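Local coordinates for protein PHOX (PDB 4A9V) that hydrolyses phosphate monoesters as a PhoX-type alkaline phosphatase, a beta-propeller enzyme with an iron-calcium cofactor, at residues L114-E123 against S137-N146. Residues are numbered along the deposited sequence; the frame is centred on the assembly and turned at random.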
# COMPACT_ATOMS: atom_id res chain seq x y z
N LEU A 114 -2.15 -7.27 -17.35
CA LEU A 114 -2.22 -5.82 -17.12
C LEU A 114 -3.65 -5.38 -16.76
O LEU A 114 -3.84 -4.47 -15.94
CB LEU A 114 -1.75 -5.09 -18.38
CG LEU A 114 -0.22 -4.99 -18.49
CD1 LEU A 114 0.20 -4.80 -19.93
CD2 LEU A 114 0.32 -3.85 -17.63
N ALA A 115 -4.64 -6.08 -17.30
CA ALA A 115 -6.04 -5.80 -17.02
C ALA A 115 -6.40 -6.07 -15.56
O ALA A 115 -7.35 -5.49 -15.04
CB ALA A 115 -6.93 -6.62 -17.94
N CYS A 116 -5.70 -7.01 -14.94
CA CYS A 116 -5.94 -7.36 -13.55
C CYS A 116 -5.51 -6.29 -12.56
O CYS A 116 -5.87 -6.39 -11.40
CB CYS A 116 -5.17 -8.63 -13.20
SG CYS A 116 -5.84 -10.17 -13.87
N GLU A 117 -4.59 -5.43 -12.97
CA GLU A 117 -3.94 -4.50 -12.06
C GLU A 117 -4.49 -3.10 -12.26
O GLU A 117 -5.11 -2.81 -13.28
CB GLU A 117 -2.43 -4.52 -12.28
CG GLU A 117 -1.87 -5.93 -12.18
CD GLU A 117 -0.36 -6.05 -12.19
OE1 GLU A 117 0.36 -5.05 -12.07
OE2 GLU A 117 0.11 -7.20 -12.38
N GLY A 118 -4.27 -2.24 -11.27
CA GLY A 118 -4.74 -0.86 -11.34
C GLY A 118 -5.66 -0.56 -10.18
O GLY A 118 -5.32 -0.82 -9.02
N VAL A 119 -6.82 -0.01 -10.49
CA VAL A 119 -7.82 0.37 -9.50
C VAL A 119 -9.19 -0.07 -9.99
O VAL A 119 -9.48 -0.04 -11.19
CB VAL A 119 -7.78 1.89 -9.22
CG1 VAL A 119 -8.89 2.32 -8.28
CG2 VAL A 119 -6.42 2.29 -8.65
N SER A 120 -10.02 -0.50 -9.05
CA SER A 120 -11.45 -0.71 -9.30
C SER A 120 -12.23 0.29 -8.46
O SER A 120 -12.11 0.30 -7.23
CB SER A 120 -11.84 -2.13 -8.88
OG SER A 120 -11.14 -3.10 -9.61
N VAL A 121 -12.99 1.16 -9.11
CA VAL A 121 -13.92 2.05 -8.43
C VAL A 121 -15.31 1.42 -8.48
O VAL A 121 -15.75 1.00 -9.55
CB VAL A 121 -13.98 3.45 -9.08
CG1 VAL A 121 -14.92 4.36 -8.32
CG2 VAL A 121 -12.59 4.06 -9.17
N ILE A 122 -15.93 1.28 -7.31
CA ILE A 122 -17.25 0.67 -7.21
C ILE A 122 -18.18 1.51 -6.36
O ILE A 122 -17.74 2.19 -5.43
CB ILE A 122 -17.18 -0.76 -6.65
CG1 ILE A 122 -16.69 -0.78 -5.19
CG2 ILE A 122 -16.31 -1.65 -7.54
CD1 ILE A 122 -16.76 -2.15 -4.55
N GLU A 123 -19.47 1.45 -6.66
CA GLU A 123 -20.50 1.95 -5.77
C GLU A 123 -20.96 0.86 -4.82
O GLU A 123 -21.17 -0.29 -5.24
CB GLU A 123 -21.69 2.49 -6.57
CG GLU A 123 -22.78 3.02 -5.65
CD GLU A 123 -23.98 3.61 -6.37
OE1 GLU A 123 -23.84 4.07 -7.51
OE2 GLU A 123 -25.02 3.75 -5.70
N SER A 137 -23.64 0.59 -11.68
CA SER A 137 -23.55 2.01 -11.31
C SER A 137 -22.75 2.76 -12.36
O SER A 137 -21.71 2.29 -12.82
CB SER A 137 -22.86 2.15 -9.96
OG SER A 137 -22.56 3.51 -9.71
N ARG A 138 -23.14 4.01 -12.61
CA ARG A 138 -22.41 4.86 -13.53
C ARG A 138 -21.01 5.22 -13.02
O ARG A 138 -20.15 5.62 -13.79
CB ARG A 138 -23.20 6.12 -13.84
CG ARG A 138 -23.15 7.17 -12.74
CD ARG A 138 -23.74 8.50 -13.20
NE ARG A 138 -22.91 9.16 -14.21
CZ ARG A 138 -22.05 10.15 -13.95
NH1 ARG A 138 -22.05 10.73 -12.76
NH2 ARG A 138 -21.32 10.67 -14.93
N TYR A 139 -20.77 5.01 -11.72
CA TYR A 139 -19.47 5.32 -11.13
C TYR A 139 -18.49 4.15 -11.23
O TYR A 139 -17.30 4.32 -10.98
CB TYR A 139 -19.65 5.75 -9.68
CG TYR A 139 -20.38 7.07 -9.54
CD1 TYR A 139 -19.72 8.26 -9.78
CD2 TYR A 139 -21.75 7.11 -9.32
CE1 TYR A 139 -20.39 9.47 -9.73
CE2 TYR A 139 -22.44 8.31 -9.32
CZ TYR A 139 -21.75 9.48 -9.51
OH TYR A 139 -22.42 10.69 -9.50
N ASN A 140 -18.98 2.95 -11.49
CA ASN A 140 -18.10 1.79 -11.52
C ASN A 140 -17.09 1.94 -12.65
O ASN A 140 -17.46 2.30 -13.76
CB ASN A 140 -18.88 0.50 -11.70
CG ASN A 140 -19.75 0.15 -10.51
OD1 ASN A 140 -19.65 0.76 -9.44
ND2 ASN A 140 -20.56 -0.89 -10.67
N ARG A 141 -15.84 1.58 -12.39
CA ARG A 141 -14.80 1.83 -13.36
C ARG A 141 -13.60 0.96 -13.08
O ARG A 141 -13.20 0.80 -11.93
CB ARG A 141 -14.39 3.30 -13.28
CG ARG A 141 -13.41 3.73 -14.33
CD ARG A 141 -13.00 5.17 -14.13
NE ARG A 141 -12.10 5.58 -15.19
CZ ARG A 141 -11.65 6.80 -15.37
NH1 ARG A 141 -11.84 7.73 -14.43
NH2 ARG A 141 -10.93 7.08 -16.45
N ARG A 142 -12.97 0.46 -14.14
CA ARG A 142 -11.61 -0.06 -14.07
C ARG A 142 -10.62 0.96 -14.64
O ARG A 142 -10.78 1.43 -15.76
CB ARG A 142 -11.47 -1.38 -14.83
CG ARG A 142 -12.10 -2.58 -14.14
CD ARG A 142 -11.61 -2.79 -12.71
NE ARG A 142 -10.17 -2.65 -12.55
CZ ARG A 142 -9.27 -3.45 -13.11
NH1 ARG A 142 -9.64 -4.59 -13.66
NH2 ARG A 142 -7.99 -3.11 -13.12
N ILE A 143 -9.56 1.20 -13.88
CA ILE A 143 -8.35 1.80 -14.38
C ILE A 143 -7.30 0.69 -14.32
O ILE A 143 -7.20 0.01 -13.30
CB ILE A 143 -7.95 3.00 -13.51
CG1 ILE A 143 -9.05 4.07 -13.56
CG2 ILE A 143 -6.62 3.58 -13.97
CD1 ILE A 143 -9.11 5.00 -12.38
N HIS A 144 -6.70 0.37 -15.45
CA HIS A 144 -5.84 -0.80 -15.49
C HIS A 144 -4.50 -0.49 -16.10
O HIS A 144 -4.17 0.67 -16.38
CB HIS A 144 -6.54 -1.95 -16.21
CG HIS A 144 -7.01 -1.61 -17.59
ND1 HIS A 144 -6.15 -1.35 -18.61
CD2 HIS A 144 -8.29 -1.46 -18.11
CE1 HIS A 144 -6.85 -1.05 -19.71
NE2 HIS A 144 -8.16 -1.14 -19.41
N GLY A 145 -3.69 -1.52 -16.29
CA GLY A 145 -2.31 -1.35 -16.70
C GLY A 145 -2.09 -0.85 -18.11
O GLY A 145 -0.97 -0.48 -18.46
N ASN A 146 -3.16 -0.75 -18.90
CA ASN A 146 -3.10 -0.14 -20.23
C ASN A 146 -3.96 1.13 -20.36
O ASN A 146 -4.05 1.68 -21.46
CB ASN A 146 -3.49 -1.15 -21.32
CG ASN A 146 -2.34 -2.05 -21.71
OD1 ASN A 146 -1.25 -1.58 -22.05
ND2 ASN A 146 -2.59 -3.36 -21.72
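Two nitrogens of Arg142 grip the carbonyl oxygen of Ala115 end-on: NH1 at 2.8 Å lies nearly in line with the C=O, while NH2, at 3.1 Å, sits above the carbonyl plane. Bends at chi2 (-54°) and chi3 (-44°) swing the guanidinium across toward the neighbouring segment, where NE reaches Val119 O at 3.0 Å, an oxygen that already takes Ile143 N-H. NH2 also bonds to Ile143 O, and NH1 to Gln63 O. With an alanine in place of Arg142, Ala115 O would probably lack both donors and the chain leading out of helix 107-115 be tied less firmly to the sheet. Strands 118-127 and 130-144 form an antiparallel hairpin, with Val119-Ile143 and Val121-Arg141 as hydrogen-bonded pairs. Where the turn Ser137-Asn140 interrupts the second strand, the Asn140 side chain stands in: its OD1 receives Glu123 N at 2.9 Å, the donor nearly in line with the amide C=O. Beyond it Ser137 OG donates to Glu123 OE1 at 2.6 Å, on the anti side of a carboxylate whose OE2 is salt-bridged to Arg82. A buried guanidinium spending its N-H groups on main-chain oxygens thus ties helix-leaving chain to hairpin in this four-stranded antiparallel sheet, consistent with a propeller blade.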